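Local coordinates for putative exported protein (Bordetella pertussis Tohama I, PDB 2PFY) that binds pyroglutamic acid as an extracytoplasmic solute receptor and probably delivers it to a tripartite ATP-independent periplasmic (TRAP) transporter, at residues A[65-70]-A[208-213]; A[75-80]-A[101-106]. One frame throughout, in Å; residues are numbered along the deposited sequence.

Contact 1 (A[65-70]-A[208-213])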
ATOM      1  N   VAL A  65      -0.349   4.117  -6.691  1.00 18.45           N
ATOM      2  CA  VAL A  65      -0.103   4.698  -5.354  1.00 19.46           C
ATOM      3  C   VAL A  65      -0.772   3.850  -4.267  1.00 18.74           C
ATOM      4  O   VAL A  65      -1.770   3.144  -4.512  1.00 18.49           O
ATOM      5  CB  VAL A  65      -0.539   6.231  -5.276  1.00 18.93           C
ATOM      6  CG1 VAL A  65      -2.059   6.394  -5.410  1.00 21.88           C
ATOM      7  CG2 VAL A  65      -0.022   6.954  -4.005  1.00 18.63           C
ATOM      8  N   LEU A  66      -0.184   3.917  -3.074  1.00 19.32           N
ATOM      9  CA  LEU A  66      -0.748   3.342  -1.870  1.00 19.12           C
ATOM     10  C   LEU A  66      -2.124   3.969  -1.667  1.00 19.92           C
ATOM     11  O   LEU A  66      -2.245   5.206  -1.617  1.00 20.14           O
ATOM     12  CB  LEU A  66       0.168   3.697  -0.679  1.00 18.80           C
ATOM     13  CG  LEU A  66      -0.194   3.098   0.681  1.00 18.18           C
ATOM     14  CD1 LEU A  66       0.115   1.581   0.686  1.00 19.33           C
ATOM     15  CD2 LEU A  66       0.535   3.828   1.826  1.00 18.83           C
ATOM     16  N   VAL A  67      -3.149   3.127  -1.541  1.00 21.48           N
ATOM     17  CA  VAL A  67      -4.544   3.589  -1.362  1.00 23.03           C
ATOM     18  C   VAL A  67      -4.655   4.532  -0.156  1.00 24.27           C
ATOM     19  O   VAL A  67      -5.194   5.665  -0.262  1.00 24.98           O
ATOM     20  CB  VAL A  67      -5.537   2.368  -1.209  1.00 23.59           C
ATOM     21  CG1 VAL A  67      -6.955   2.849  -0.810  1.00 23.29           C
ATOM     22  CG2 VAL A  67      -5.570   1.535  -2.490  1.00 23.02           C
ATOM     23  N   SER A  68      -4.090   4.092   0.977  1.00 23.83           N
ATOM     24  CA  SER A  68      -4.139   4.862   2.215  1.00 24.28           C
ATOM     25  C   SER A  68      -3.354   6.181   2.179  1.00 24.71           C
ATOM     26  O   SER A  68      -3.412   6.959   3.134  1.00 24.73           O
ATOM     27  CB  SER A  68      -3.699   3.980   3.397  1.00 24.31           C
ATOM     28  OG  SER A  68      -2.392   3.474   3.153  1.00 24.47           O
ATOM     29  N   ALA A  69      -2.639   6.464   1.081  1.00 25.08           N
ATOM     30  CA  ALA A  69      -2.073   7.807   0.875  1.00 25.43           C
ATOM     31  C   ALA A  69      -3.181   8.876   0.738  1.00 25.85           C
ATOM     32  O   ALA A  69      -2.922  10.066   0.925  1.00 25.76           O
ATOM     33  CB  ALA A  69      -1.139   7.850  -0.340  1.00 25.09           C
ATOM     34  N   LEU A  70      -4.393   8.447   0.408  1.00 26.37           N
ATOM     35  CA  LEU A  70      -5.549   9.360   0.326  1.00 28.60           C
ATOM     36  C   LEU A  70      -6.358   9.477   1.627  1.00 30.36           C
ATOM     37  O   LEU A  70      -7.365  10.194   1.666  1.00 30.88           O
ATOM     38  CB  LEU A  70      -6.454   8.982  -0.855  1.00 28.16           C
ATOM     39  CG  LEU A  70      -5.961   9.343  -2.288  1.00 27.76           C
ATOM     40  CD1 LEU A  70      -4.619   8.697  -2.654  1.00 25.70           C
ATOM     41  CD2 LEU A  70      -7.023   8.929  -3.289  1.00 28.13           C
ATOM     42  N   GLN A 208      -3.521  -1.754   0.651  1.00 19.19           N
ATOM     43  CA  GLN A 208      -3.694  -1.917  -0.789  1.00 19.13           C
ATOM     44  C   GLN A 208      -2.957  -0.834  -1.538  1.00 19.17           C
ATOM     45  O   GLN A 208      -2.729   0.256  -1.036  1.00 18.66           O
ATOM     46  CB  GLN A 208      -5.156  -1.829  -1.175  1.00 18.30           C
ATOM     47  CG  GLN A 208      -6.064  -2.822  -0.460  1.00 20.24           C
ATOM     48  CD  GLN A 208      -5.695  -4.273  -0.706  1.00 20.80           C
ATOM     49  OE1 GLN A 208      -5.315  -4.658  -1.794  1.00 21.70           O
ATOM     50  NE2 GLN A 208      -5.848  -5.087   0.307  1.00 24.42           N
ATOM     51  N   SER A 209      -2.613  -1.155  -2.773  1.00 19.93           N
ATOM     52  CA  SER A 209      -2.093  -0.179  -3.705  1.00 19.65           C
ATOM     53  C   SER A 209      -3.093  -0.118  -4.867  1.00 19.59           C
ATOM     54  O   SER A 209      -3.720  -1.126  -5.196  1.00 19.91           O
ATOM     55  CB  SER A 209      -0.715  -0.678  -4.115  1.00 20.71           C
ATOM     56  OG  SER A 209      -0.510  -0.563  -5.484  1.00 26.56           O
ATOM     57  N   PHE A 210      -3.302   1.035  -5.478  1.00 19.22           N
ATOM     58  CA  PHE A 210      -4.145   1.037  -6.690  1.00 19.09           C
ATOM     59  C   PHE A 210      -3.618   1.848  -7.853  1.00 17.54           C
ATOM     60  O   PHE A 210      -2.693   2.658  -7.695  1.00 17.88           O
ATOM     61  CB  PHE A 210      -5.682   1.303  -6.425  1.00 19.15           C
ATOM     62  CG  PHE A 210      -6.028   2.663  -5.822  1.00 19.25           C
ATOM     63  CD1 PHE A 210      -7.334   2.887  -5.362  1.00 19.72           C
ATOM     64  CD2 PHE A 210      -5.070   3.690  -5.649  1.00 19.71           C
ATOM     65  CE1 PHE A 210      -7.722   4.129  -4.764  1.00 19.15           C
ATOM     66  CE2 PHE A 210      -5.437   4.921  -5.066  1.00 20.53           C
ATOM     67  CZ  PHE A 210      -6.781   5.138  -4.604  1.00 20.12           C
ATOM     68  N   VAL A 211      -4.208   1.601  -9.019  1.00 16.76           N
ATOM     69  CA  VAL A 211      -3.837   2.256 -10.247  1.00 16.59           C
ATOM     70  C   VAL A 211      -5.048   3.088 -10.645  1.00 18.25           C
ATOM     71  O   VAL A 211      -6.161   2.573 -10.775  1.00 18.28           O
ATOM     72  CB  VAL A 211      -3.429   1.260 -11.334  1.00 16.40           C
ATOM     73  CG1 VAL A 211      -3.335   1.944 -12.753  1.00 14.02           C
ATOM     74  CG2 VAL A 211      -2.075   0.621 -10.961  1.00 16.72           C
ATOM     75  N   ILE A 212      -4.834   4.387 -10.764  1.00 18.02           N
ATOM     76  CA  ILE A 212      -5.937   5.328 -10.932  1.00 19.42           C
ATOM     77  C   ILE A 212      -5.628   6.161 -12.193  1.00 19.04           C
ATOM     78  O   ILE A 212      -4.475   6.511 -12.427  1.00 18.40           O
ATOM     79  CB  ILE A 212      -6.135   6.251  -9.662  1.00 19.28           C
ATOM     80  CG1 ILE A 212      -4.809   6.901  -9.219  1.00 21.43           C
ATOM     81  CG2 ILE A 212      -6.760   5.467  -8.472  1.00 20.04           C
ATOM     82  CD1 ILE A 212      -4.928   8.031  -8.179  1.00 19.36           C
ATOM     83  N   ALA A 213      -6.655   6.480 -12.991  1.00 18.64           N
ATOM     84  CA  ALA A 213      -6.458   7.219 -14.240  1.00 18.23           C
ATOM     85  C   ALA A 213      -7.187   8.565 -14.264  1.00 19.27           C
ATOM     86  O   ALA A 213      -8.188   8.748 -13.577  1.00 18.96           O
ATOM     87  CB  ALA A 213      -6.825   6.349 -15.487  1.00 19.12           C
TER
HETATM   88  O   HOH W   1      -3.251   1.477   1.474  1.00 21.43           O
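The ring of Phe210 is pinched between Val67, which belongs to the facing segment, and Ile212 of its own strand. Val67 crosses it at about a right angle and sets CG2 over one face, 3.7 Å from the ring centroid and 19° off the normal, a CH-pi contact displaced toward the CB end, where CG2 is closest to CG. Ile212 CG2 covers the opposite face over the centre. Val65 runs alongside Phe210, pointing the same way, and puts CG1 in the ring plane at the edge, 3.7 Å from CE2. Phe210 CG stands between the backbone N and the carbonyl carbon (chi1 63°), where Val67 CG2 meets it. Farther out, Leu70 CD2 meets CZ at 4.0 Å, again at the rim. Beneath these side chains Val65 and Phe210 form an antiparallel hydrogen-bonded pair, with Val65 N to Phe210 O at 2.9 Å and Phe210 N to Val65 O at 2.8 Å. Strand 62-66 then turns into a 3-10 segment, and Gln208 O takes both Val67 N, at 2.9 Å and tilted 31° from the carbonyl plane, and a water that donates to it and accepts from Ser68 N. On the other face of the sheet Ser209 OG bonds to Glu64, while Leu66 sets CD1 3.6 Å from Gln208 O and also touches the bound pyroglutamic acid. This antiparallel strand, entering a sheet of otherwise parallel strands, is characteristic of the type II periplasmic binding protein fold, here bordering the ligand pocket.

Contact 2 (A[75-80]-A[101-106])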
ATOM      1  N   PRO A  75     -11.483   9.235   4.757  1.00 37.98           N
ATOM      2  CA  PRO A  75     -11.203   8.108   5.656  1.00 36.46           C
ATOM      3  C   PRO A  75     -11.427   6.726   5.063  1.00 35.04           C
ATOM      4  O   PRO A  75     -10.799   5.775   5.502  1.00 34.22           O
ATOM      5  CB  PRO A  75     -12.194   8.323   6.820  1.00 37.06           C
ATOM      6  CG  PRO A  75     -12.588   9.755   6.746  1.00 38.25           C
ATOM      7  CD  PRO A  75     -12.552  10.110   5.296  1.00 37.76           C
ATOM      8  N   LEU A  76     -12.325   6.605   4.098  1.00 33.42           N
ATOM      9  CA  LEU A  76     -12.591   5.307   3.495  1.00 32.85           C
ATOM     10  C   LEU A  76     -11.315   4.730   2.842  1.00 31.34           C
ATOM     11  O   LEU A  76     -11.240   3.516   2.604  1.00 30.07           O
ATOM     12  CB  LEU A  76     -13.708   5.392   2.444  1.00 32.41           C
ATOM     13  CG  LEU A  76     -15.069   5.957   2.908  1.00 34.75           C
ATOM     14  CD1 LEU A  76     -16.099   6.042   1.742  1.00 32.99           C
ATOM     15  CD2 LEU A  76     -15.633   5.157   4.080  1.00 31.49           C
ATOM     16  N   PHE A  77     -10.354   5.606   2.539  1.00 30.52           N
ATOM     17  CA  PHE A  77      -9.124   5.188   1.813  1.00 29.93           C
ATOM     18  C   PHE A  77      -8.052   4.577   2.752  1.00 30.04           C
ATOM     19  O   PHE A  77      -7.009   4.072   2.295  1.00 29.31           O
ATOM     20  CB  PHE A  77      -8.555   6.356   0.988  1.00 29.85           C
ATOM     21  CG  PHE A  77      -9.364   6.677  -0.269  1.00 29.88           C
ATOM     22  CD1 PHE A  77      -8.984   6.173  -1.496  1.00 28.42           C
ATOM     23  CD2 PHE A  77     -10.516   7.482  -0.207  1.00 30.89           C
ATOM     24  CE1 PHE A  77      -9.718   6.447  -2.664  1.00 28.86           C
ATOM     25  CE2 PHE A  77     -11.265   7.756  -1.372  1.00 29.43           C
ATOM     26  CZ  PHE A  77     -10.857   7.245  -2.599  1.00 29.99           C
ATOM     27  N   GLU A  78      -8.305   4.606   4.059  1.00 29.79           N
ATOM     28  CA  GLU A  78      -7.351   3.997   5.009  1.00 30.31           C
ATOM     29  C   GLU A  78      -7.925   2.890   5.902  1.00 29.41           C
ATOM     30  O   GLU A  78      -7.295   2.497   6.903  1.00 28.81           O
ATOM     31  CB  GLU A  78      -6.653   5.076   5.857  1.00 30.00           C
ATOM     32  CG  GLU A  78      -7.611   5.782   6.811  1.00 32.26           C
ATOM     33  CD  GLU A  78      -6.977   6.910   7.597  1.00 32.17           C
ATOM     34  OE1 GLU A  78      -6.006   7.549   7.121  1.00 33.95           O
ATOM     35  OE2 GLU A  78      -7.486   7.171   8.706  1.00 35.58           O
ATOM     36  N   ILE A  79      -9.096   2.367   5.557  1.00 28.26           N
ATOM     37  CA  ILE A  79      -9.624   1.233   6.315  1.00 28.24           C
ATOM     38  C   ILE A  79      -8.707  -0.003   6.234  1.00 27.18           C
ATOM     39  O   ILE A  79      -8.714  -0.838   7.131  1.00 27.56           O
ATOM     40  CB  ILE A  79     -11.134   0.878   5.946  1.00 28.14           C
ATOM     41  CG1 ILE A  79     -11.778  -0.062   6.967  1.00 29.96           C
ATOM     42  CG2 ILE A  79     -11.267   0.245   4.563  1.00 27.35           C
ATOM     43  CD1 ILE A  79     -11.846   0.456   8.398  1.00 32.30           C
ATOM     44  N   ASP A  80      -7.915  -0.098   5.170  1.00 26.23           N
ATOM     45  CA  ASP A  80      -6.987  -1.206   4.976  1.00 25.45           C
ATOM     46  C   ASP A  80      -5.765  -1.138   5.899  1.00 26.02           C
ATOM     47  O   ASP A  80      -4.915  -2.056   5.898  1.00 25.96           O
ATOM     48  CB  ASP A  80      -6.559  -1.306   3.483  1.00 25.69           C
ATOM     49  CG  ASP A  80      -5.658  -0.148   3.037  1.00 24.41           C
ATOM     50  OD1 ASP A  80      -5.280   0.700   3.871  1.00 24.53           O
ATOM     51  OD2 ASP A  80      -5.329  -0.069   1.836  1.00 26.00           O
ATOM     52  N   PRO A 101     -15.922  -0.502  -4.318  1.00 32.51           N
ATOM     53  CA  PRO A 101     -16.919   0.328  -5.027  1.00 32.60           C
ATOM     54  C   PRO A 101     -17.073   1.720  -4.424  1.00 32.44           C
ATOM     55  O   PRO A 101     -17.281   2.677  -5.169  1.00 33.06           O
ATOM     56  CB  PRO A 101     -18.224  -0.497  -4.947  1.00 32.80           C
ATOM     57  CG  PRO A 101     -18.005  -1.527  -3.938  1.00 32.98           C
ATOM     58  CD  PRO A 101     -16.524  -1.734  -3.769  1.00 32.21           C
ATOM     59  N   LEU A 102     -16.960   1.829  -3.100  1.00 31.97           N
ATOM     60  CA  LEU A 102     -16.959   3.125  -2.426  1.00 32.31           C
ATOM     61  C   LEU A 102     -15.812   4.037  -2.855  1.00 31.89           C
ATOM     62  O   LEU A 102     -16.004   5.248  -3.074  1.00 32.17           O
ATOM     63  CB  LEU A 102     -16.945   2.934  -0.904  1.00 32.67           C
ATOM     64  CG  LEU A 102     -18.268   2.442  -0.309  1.00 35.70           C
ATOM     65  CD1 LEU A 102     -18.065   2.007   1.149  1.00 36.84           C
ATOM     66  CD2 LEU A 102     -19.339   3.526  -0.425  1.00 37.38           C
ATOM     67  N   LEU A 103     -14.612   3.467  -2.963  1.00 30.11           N
ATOM     68  CA  LEU A 103     -13.459   4.225  -3.453  1.00 29.43           C
ATOM     69  C   LEU A 103     -13.640   4.685  -4.904  1.00 28.54           C
ATOM     70  O   LEU A 103     -13.231   5.765  -5.260  1.00 27.72           O
ATOM     71  CB  LEU A 103     -12.176   3.377  -3.360  1.00 28.73           C
ATOM     72  CG  LEU A 103     -11.769   2.799  -1.984  1.00 26.55           C
ATOM     73  CD1 LEU A 103     -10.294   2.382  -1.975  1.00 28.32           C
ATOM     74  CD2 LEU A 103     -12.009   3.765  -0.821  1.00 25.86           C
ATOM     75  N   ALA A 104     -14.226   3.832  -5.727  1.00 28.79           N
ATOM     76  CA  ALA A 104     -14.394   4.101  -7.141  1.00 29.66           C
ATOM     77  C   ALA A 104     -15.370   5.266  -7.317  1.00 30.96           C
ATOM     78  O   ALA A 104     -15.192   6.144  -8.192  1.00 31.07           O
ATOM     79  CB  ALA A 104     -14.874   2.816  -7.872  1.00 29.14           C
ATOM     80  N   GLN A 105     -16.378   5.293  -6.444  1.00 31.45           N
ATOM     81  CA  GLN A 105     -17.334   6.372  -6.455  1.00 33.25           C
ATOM     82  C   GLN A 105     -16.737   7.662  -5.941  1.00 32.17           C
ATOM     83  O   GLN A 105     -16.893   8.698  -6.590  1.00 31.93           O
ATOM     84  CB  GLN A 105     -18.619   5.975  -5.719  1.00 33.85           C
ATOM     85  CG  GLN A 105     -19.478   5.014  -6.574  1.00 40.83           C
ATOM     86  CD  GLN A 105     -19.455   5.339  -8.102  1.00 48.83           C
ATOM     87  OE1 GLN A 105     -19.825   6.453  -8.539  1.00 52.84           O
ATOM     88  NE2 GLN A 105     -19.022   4.357  -8.909  1.00 50.52           N
ATOM     89  N   ARG A 106     -15.995   7.595  -4.836  1.00 32.34           N
ATOM     90  CA  ARG A 106     -15.322   8.795  -4.298  1.00 31.99           C
ATOM     91  C   ARG A 106     -14.303   9.355  -5.287  1.00 31.34           C
ATOM     92  O   ARG A 106     -14.143  10.577  -5.388  1.00 31.11           O
ATOM     93  CB  ARG A 106     -14.665   8.551  -2.926  1.00 33.09           C
ATOM     94  CG  ARG A 106     -15.642   8.209  -1.766  1.00 35.27           C
ATOM     95  CD  ARG A 106     -16.411   9.442  -1.213  1.00 38.75           C
ATOM     96  NE  ARG A 106     -17.426   9.058  -0.217  1.00 42.15           N
ATOM     97  CZ  ARG A 106     -17.282   9.133   1.107  1.00 45.25           C
ATOM     98  NH1 ARG A 106     -16.158   9.573   1.659  1.00 48.77           N
ATOM     99  NH2 ARG A 106     -18.265   8.740   1.894  1.00 46.17           N
TER
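Leu76 and Phe77 pack on Leu103 and Arg106, docking a 3-10 turn against helix 89-108 in the type II periplasmic binding protein fold, without a hydrogen bond between the two segments. The turn begins at Pro75, whose O accepts the N-H of Glu78 and the indole N-H of Trp284 on helix 267-287. Leu76 points at the helix and crosses Arg106 at about a right angle, with the methyl CD1 over the centre of one guanidinium face, 3.4 Å from CZ. The same methyl lies 4.2 Å from Leu102 CB. The guanidinium under it has its charge answered by two salt bridges, NH1 to Asp74 and NH2 to Asp291 of helix 290-300, which would restrict its rotation. Phe77 follows, sliding past Leu103 in the opposite direction. Its ring meets Arg106 at the edge, where Arg106 CB stands 3.8 Å from CE2, and the ring and guanidinium planes are 56° apart. Leu103 approaches from one face, and its CD2 also lies 3.5 Å from Leu76 O. That methyl makes a CH-pi contact over the centre of the Phe77 ring: CD2 is 3.8 Å from the centroid and 4° off the normal.

From the N terminus, the chain lays down strands 2-7 and 35-40 before it reaches strand 62-66 and the 3-10 segment after it, then the turn at 75-80 and helix 89-108. There contact 2 closes a short loop, with 20 residues between its segments. Contact 1 closes a far longer one, of 137 residues, only when strand 208-214 pairs with strand 62-66, so contact 2 lies wholly within it. The two adjoin in space, their centres about 10 Å apart: Asp80 OD2 receives a probable hydrogen bond from Gln208 N, and Val67 CG1 packs on Leu103 CD1. Together they tie the five-stranded sheet to the helix beside it and to the turn joining them.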